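Local coordinates for PhiH1 repressor-like protein (Haloarcula marismortui ATCC 43049, PDB 3B73) that probably binds DNA as a dimeric winged helix-turn-helix repressor-like protein, although its function has not been established, at residues Met4-Ser9 and Glu80-Lys85; Asp16-Ile21 and Asp37-Ser42. One frame throughout, in Å; residues are numbered along the deposited sequence.

Contact 1: residues Met4-Ser9 and Glu80-Lys85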
loop_
_atom_site.group_PDB
_atom_site.type_symbol
_atom_site.label_atom_id
_atom_site.label_comp_id
_atom_site.label_asym_id
_atom_site.label_seq_id
_atom_site.Cartn_x
_atom_site.Cartn_y
_atom_site.Cartn_z
HETATM N N MSE B 4 -3.351 9.817 -6.539
HETATM C CA MSE B 4 -2.760 8.975 -5.505
HETATM C C MSE B 4 -3.769 8.549 -4.434
HETATM O O MSE B 4 -4.618 9.339 -4.011
HETATM C CB MSE B 4 -1.627 9.731 -4.837
HETATM C CG MSE B 4 -0.992 8.982 -3.717
HETATM SE SE MSE B 4 0.646 9.891 -3.406
HETATM C CE MSE B 4 1.220 10.056 -5.261
ATOM N N ARG B 5 -3.666 7.306 -3.982
ATOM C CA ARG B 5 -4.522 6.803 -2.898
ATOM C C ARG B 5 -4.418 7.620 -1.606
ATOM O O ARG B 5 -3.321 8.021 -1.191
ATOM C CB ARG B 5 -4.194 5.337 -2.613
ATOM C CG ARG B 5 -4.726 4.439 -3.693
ATOM C CD ARG B 5 -4.239 3.043 -3.521
ATOM N NE ARG B 5 -4.404 2.304 -4.761
ATOM C CZ ARG B 5 -3.978 1.060 -4.931
ATOM N NH1 ARG B 5 -3.372 0.412 -3.936
ATOM N NH2 ARG B 5 -4.163 0.461 -6.092
ATOM N N GLN B 6 -5.571 7.882 -0.991
ATOM C CA GLN B 6 -5.629 8.564 0.298
ATOM C C GLN B 6 -5.881 7.499 1.353
ATOM O O GLN B 6 -7.041 7.223 1.665
ATOM C CB GLN B 6 -6.823 9.529 0.337
ATOM C CG GLN B 6 -6.502 10.956 0.107
ATOM C CD GLN B 6 -5.462 11.481 1.067
ATOM O OE1 GLN B 6 -4.651 12.289 0.669
ATOM N NE2 GLN B 6 -5.472 11.019 2.334
ATOM N N SER B 7 -4.823 6.900 1.892
ATOM C CA SER B 7 -4.988 5.792 2.848
ATOM C C SER B 7 -5.403 6.268 4.240
ATOM O O SER B 7 -5.210 7.426 4.594
ATOM C CB SER B 7 -3.691 4.996 2.978
ATOM O OG SER B 7 -3.384 4.303 1.784
ATOM N N GLY B 8 -5.969 5.354 5.015
ATOM C CA GLY B 8 -6.342 5.618 6.391
ATOM C C GLY B 8 -5.279 5.100 7.342
ATOM O O GLY B 8 -4.535 4.173 7.017
ATOM N N SER B 9 -5.209 5.703 8.525
ATOM C CA SER B 9 -4.164 5.384 9.499
ATOM C C SER B 9 -4.298 3.967 10.059
ATOM O O SER B 9 -3.351 3.423 10.624
ATOM C CB SER B 9 -4.120 6.447 10.627
ATOM O OG SER B 9 -5.347 6.536 11.339
ATOM N N GLU B 80 -10.007 8.388 -5.174
ATOM C CA GLU B 80 -11.225 9.194 -5.192
ATOM C C GLU B 80 -11.989 9.072 -3.889
ATOM O O GLU B 80 -13.037 9.686 -3.712
ATOM C CB GLU B 80 -12.140 8.740 -6.330
ATOM C CG GLU B 80 -11.699 9.190 -7.712
ATOM C CD GLU B 80 -12.287 8.305 -8.814
ATOM O OE1 GLU B 80 -13.191 7.481 -8.518
ATOM O OE2 GLU B 80 -11.840 8.432 -9.977
ATOM N N TYR B 81 -11.472 8.264 -2.978
ATOM C CA TYR B 81 -12.113 8.077 -1.685
ATOM C C TYR B 81 -11.041 8.069 -0.595
ATOM O O TYR B 81 -10.078 7.313 -0.650
ATOM C CB TYR B 81 -12.939 6.791 -1.678
ATOM C CG TYR B 81 -13.703 6.591 -0.392
ATOM C CD1 TYR B 81 -14.989 7.085 -0.243
ATOM C CD2 TYR B 81 -13.135 5.906 0.682
ATOM C CE1 TYR B 81 -15.692 6.904 0.937
ATOM C CE2 TYR B 81 -13.827 5.724 1.861
ATOM C CZ TYR B 81 -15.097 6.233 1.985
ATOM O OH TYR B 81 -15.773 6.052 3.158
ATOM N N ASP B 82 -11.203 8.956 0.369
ATOM C CA ASP B 82 -10.257 9.136 1.455
ATOM C C ASP B 82 -10.616 8.106 2.527
ATOM O O ASP B 82 -11.635 8.235 3.226
ATOM C CB ASP B 82 -10.376 10.584 1.989
ATOM C CG ASP B 82 -9.450 10.870 3.185
ATOM O OD1 ASP B 82 -9.059 9.941 3.948
ATOM O OD2 ASP B 82 -9.124 12.059 3.363
ATOM N N ALA B 83 -9.805 7.062 2.636
ATOM C CA ALA B 83 -10.149 5.963 3.544
ATOM C C ALA B 83 -9.885 6.292 5.020
ATOM O O ALA B 83 -10.285 5.532 5.901
ATOM C CB ALA B 83 -9.418 4.694 3.148
ATOM N N GLY B 84 -9.188 7.405 5.267
ATOM C CA GLY B 84 -9.006 7.950 6.614
ATOM C C GLY B 84 -10.207 8.778 7.079
ATOM O O GLY B 84 -10.826 8.470 8.101
ATOM N N LYS B 85 -10.550 9.830 6.335
ATOM C CA LYS B 85 -11.723 10.648 6.683
ATOM C C LYS B 85 -13.023 9.911 6.389
ATOM O O LYS B 85 -14.047 10.205 6.990
ATOM C CB LYS B 85 -11.709 12.004 5.952
ATOM C CG LYS B 85 -10.558 12.954 6.321
ATOM C CD LYS B 85 -10.759 14.326 5.639
ATOM C CE LYS B 85 -9.982 15.473 6.302
ATOM N NZ LYS B 85 -8.528 15.331 6.085
HETATM O O HOH W 1 -8.013 7.037 -2.388
HETATM O O HOH W 2 -6.545 10.178 5.033
#
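Gln6 sets out from the backbone of the extended N-terminal segment toward residues 80-85. Its CB rests 3.6 Å from Asp82 CA. The chain then bends at chi2 (-56°), so the Gln6 side chain crosses that of Asp82 obliquely, amide and carboxylate planes 42° apart, and Gln6 NE2 stops 3.9 Å from Asp82 OD2. Gln6 also packs on Glu38 of the second subunit. The backbone does the direct bonding: Ala83 N donates to Gln6 O at 2.9 Å, nearly along the C=O axis. A water bridges Gln6 N and Tyr81 O, and a second one donates to both Ser7 O and Asp82 OD1. The N-terminal arm thus lies along the segment that follows the winged-helix core, beside strand 81-82. Asp82, its CG anti to the backbone N (chi1 178°), forms an Asx motif: OD1 accepts from Lys85 N at 2.8 Å, met from above the carboxylate plane, and weakly from Gly84 N. An alanine at Asp82 would remove OD1 and would probably loosen both the turn through Lys85 and the water bridge to Ser7 O. Beyond this turn, Gly8 CA packs 3.5 Å from Gly84 N, where a CB on Gly8 would clash with Ala83 O.

Contact 2: residues Asp16-Ile21 and Asp37-Ser42. With SO4 (sulfate ion), chain D.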
loop_
_atom_site.group_PDB
_atom_site.type_symbol
_atom_site.label_atom_id
_atom_site.label_comp_id
_atom_site.label_asym_id
_atom_site.label_seq_id
_atom_site.Cartn_x
_atom_site.Cartn_y
_atom_site.Cartn_z
ATOM N N ASP B 16 -4.127 -3.012 0.723
ATOM C CA ASP B 16 -4.120 -2.571 -0.672
ATOM C C ASP B 16 -4.034 -3.805 -1.549
ATOM O O ASP B 16 -4.737 -3.911 -2.562
ATOM C CB ASP B 16 -2.936 -1.628 -0.980
ATOM C CG ASP B 16 -3.266 -0.151 -0.732
ATOM O OD1 ASP B 16 -4.273 0.159 -0.065
ATOM O OD2 ASP B 16 -2.498 0.715 -1.179
ATOM N N ARG B 17 -3.193 -4.748 -1.136
ATOM C CA ARG B 17 -3.035 -5.993 -1.881
ATOM C C ARG B 17 -4.344 -6.744 -1.943
ATOM O O ARG B 17 -4.791 -7.148 -3.017
ATOM C CB ARG B 17 -1.959 -6.887 -1.268
ATOM C CG ARG B 17 -0.586 -6.270 -1.284
ATOM C CD ARG B 17 -0.163 -5.855 -2.686
ATOM N NE ARG B 17 0.911 -4.906 -2.524
ATOM C CZ ARG B 17 0.797 -3.605 -2.738
ATOM N NH1 ARG B 17 -0.322 -3.090 -3.215
ATOM N NH2 ARG B 17 1.829 -2.827 -2.498
ATOM N N ILE B 18 -4.987 -6.917 -0.795
ATOM C CA ILE B 18 -6.258 -7.615 -0.800
ATOM C C ILE B 18 -7.258 -6.885 -1.682
ATOM O O ILE B 18 -7.938 -7.512 -2.481
ATOM C CB ILE B 18 -6.817 -7.763 0.600
ATOM C CG1 ILE B 18 -5.906 -8.688 1.411
ATOM C CG2 ILE B 18 -8.255 -8.249 0.533
ATOM C CD1 ILE B 18 -6.102 -8.565 2.860
ATOM N N LEU B 19 -7.357 -5.564 -1.548
ATOM C CA LEU B 19 -8.311 -4.836 -2.385
ATOM C C LEU B 19 -8.016 -5.029 -3.875
ATOM O O LEU B 19 -8.924 -5.240 -4.669
ATOM C CB LEU B 19 -8.355 -3.348 -2.035
ATOM C CG LEU B 19 -9.130 -3.022 -0.768
ATOM C CD1 LEU B 19 -8.836 -1.604 -0.362
ATOM C CD2 LEU B 19 -10.649 -3.255 -0.959
ATOM N N GLU B 20 -6.739 -4.973 -4.237
ATOM C CA GLU B 20 -6.300 -5.107 -5.629
ATOM C C GLU B 20 -6.640 -6.492 -6.179
ATOM O O GLU B 20 -7.063 -6.636 -7.325
ATOM C CB GLU B 20 -4.792 -4.833 -5.752
ATOM C CG GLU B 20 -4.447 -3.352 -5.539
ATOM C CD GLU B 20 -2.978 -3.100 -5.213
ATOM O OE1 GLU B 20 -2.612 -1.912 -5.126
ATOM O OE2 GLU B 20 -2.189 -4.065 -5.041
ATOM N N ILE B 21 -6.478 -7.507 -5.346
ATOM C CA ILE B 21 -6.745 -8.865 -5.778
ATOM C C ILE B 21 -8.235 -9.081 -5.959
ATOM O O ILE B 21 -8.676 -9.659 -6.952
ATOM C CB ILE B 21 -6.162 -9.900 -4.801
ATOM C CG1 ILE B 21 -4.650 -10.024 -5.027
ATOM C CG2 ILE B 21 -6.833 -11.250 -4.999
ATOM C CD1 ILE B 21 -3.887 -10.618 -3.823
ATOM N N ASP B 37 0.879 -15.231 -4.257
ATOM C CA ASP B 37 2.289 -14.946 -3.957
ATOM C C ASP B 37 2.404 -13.602 -3.262
ATOM O O ASP B 37 3.284 -13.384 -2.422
ATOM C CB ASP B 37 3.133 -14.917 -5.234
ATOM C CG ASP B 37 3.524 -16.305 -5.713
ATOM O OD1 ASP B 37 2.808 -17.277 -5.385
ATOM O OD2 ASP B 37 4.547 -16.423 -6.422
ATOM N N GLU B 38 1.486 -12.718 -3.630
ATOM C CA GLU B 38 1.511 -11.324 -3.231
ATOM C C GLU B 38 1.035 -11.122 -1.809
ATOM O O GLU B 38 1.156 -10.021 -1.263
ATOM C CB GLU B 38 0.630 -10.498 -4.175
ATOM C CG GLU B 38 1.088 -10.546 -5.611
ATOM C CD GLU B 38 0.355 -11.598 -6.411
ATOM O OE1 GLU B 38 -0.224 -12.522 -5.798
ATOM O OE2 GLU B 38 0.345 -11.490 -7.655
ATOM N N ILE B 39 0.450 -12.163 -1.226
ATOM C CA ILE B 39 -0.005 -12.077 0.156
ATOM C C ILE B 39 0.999 -12.789 1.052
ATOM O O ILE B 39 1.199 -13.992 0.921
ATOM C CB ILE B 39 -1.402 -12.681 0.325
ATOM C CG1 ILE B 39 -2.417 -11.969 -0.589
ATOM C CG2 ILE B 39 -1.842 -12.637 1.798
ATOM C CD1 ILE B 39 -2.435 -10.443 -0.472
ATOM N N ARG B 40 1.652 -12.044 1.940
ATOM C CA ARG B 40 2.669 -12.624 2.824
ATOM C C ARG B 40 2.219 -12.603 4.289
ATOM O O ARG B 40 3.038 -12.524 5.202
ATOM C CB ARG B 40 3.985 -11.858 2.674
ATOM C CG ARG B 40 4.352 -11.504 1.223
ATOM C CD ARG B 40 4.763 -12.737 0.441
ATOM N NE ARG B 40 5.848 -13.423 1.128
ATOM C CZ ARG B 40 6.176 -14.699 0.949
ATOM N NH1 ARG B 40 5.500 -15.455 0.094
ATOM N NH2 ARG B 40 7.184 -15.222 1.634
ATOM N N ILE B 41 0.912 -12.624 4.514
ATOM C CA ILE B 41 0.390 -12.786 5.864
ATOM C C ILE B 41 -0.444 -14.062 5.905
ATOM O O ILE B 41 -0.797 -14.611 4.848
ATOM C CB ILE B 41 -0.441 -11.571 6.343
ATOM C CG1 ILE B 41 -1.551 -11.241 5.345
ATOM C CG2 ILE B 41 0.464 -10.344 6.525
ATOM C CD1 ILE B 41 -2.563 -10.217 5.849
ATOM N N SER B 42 -0.744 -14.530 7.117
ATOM C CA SER B 42 -1.446 -15.803 7.337
ATOM C C SER B 42 -2.939 -15.731 7.024
ATOM O O SER B 42 -3.545 -14.643 6.969
ATOM C CB SER B 42 -1.269 -16.269 8.790
ATOM O OG SER B 42 -2.022 -15.448 9.684
HETATM S S SO4 D . 1.571 -13.194 9.626
HETATM O O1 SO4 D . 1.966 -11.790 9.531
HETATM O O2 SO4 D . 1.754 -13.672 11.005
HETATM O O3 SO4 D . 0.156 -13.306 9.268
HETATM O O4 SO4 D . 2.405 -13.964 8.694
HETATM O O HOH W 3 2.535 -7.774 -2.292
#
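Ile39 supplies the centre of this contact with a single methyl. With CG1 beside its backbone N and chi2 at -52°, the chain folds so that CD1 reaches the helix, although the side chain leaves the backbone pointing across rather than at it. CD1 lies 3.7 Å from Ile21 CD1 and equally 3.7 Å from Arg17 CB, one helical turn earlier; Ile18 CG1 is a looser neighbour. Ile21 and Ile39 cross obliquely, tip to tip, and no direct hydrogen bond joins the segments. A water does so at the edge, donating to Glu38 O at 2.8 Å and accepting a weak bond from Arg17 NE.

Around this apolar patch, Leu33 of helix 30-34 packs on Ile18 and Ile21, and Val46 of helix 43-55 on Ile39 and Ile41. The loop 37-42 therefore runs between the two helices of the helix-turn-helix region, against helix 13-25, as expected for a winged-helix core. Arg17, bent at chi2 (-55°), turns its guanidinium back along its own helix, where NH1 forms a salt bridge with Glu20 OE2 at 2.8 Å, tilted out of both planes. Its NH2 pairs with Asp16 of the second subunit. At the far end of the loop Ser42, the N-cap of helix 43-55, donates its backbone N to sulfate O3 at 2.6 Å in a nearly straight bond; Ser45 OG also binds the ion.

The contact is thus apolar where Ile39 meets the helix, and its polar groups lie outside that patch: the aliphatic base of Arg17 packs against Ile39 while its tip serves the dimer interface. The sulfate, probably from the crystallisation liquor, lies away from the patch, at a helix N terminus that would attract an anion, consistent with a site for DNA phosphate.

From the N terminus, the chain first passes through residues 4-9, whose partner, strand 81-82, comes only near the end of the modelled chain, so contact 1 closes a long loop containing the three-stranded sheet and the helices from 13-25 to 71-77. Contact 2 closes a shorter loop within that span, tying helix 13-25 to the linker between helices 30-34 and 43-55; the two loops nest without crossing. Though their centres lie about 18 Å apart, Arg5 joins them directly, its NH1 making salt bridges to Glu20 OE1 (2.7 Å) and Asp16 OD2 (2.9 Å). The second subunit is met by the N-terminal arm in contact 1 and by helix 13-25 and loop 37-42 in contact 2.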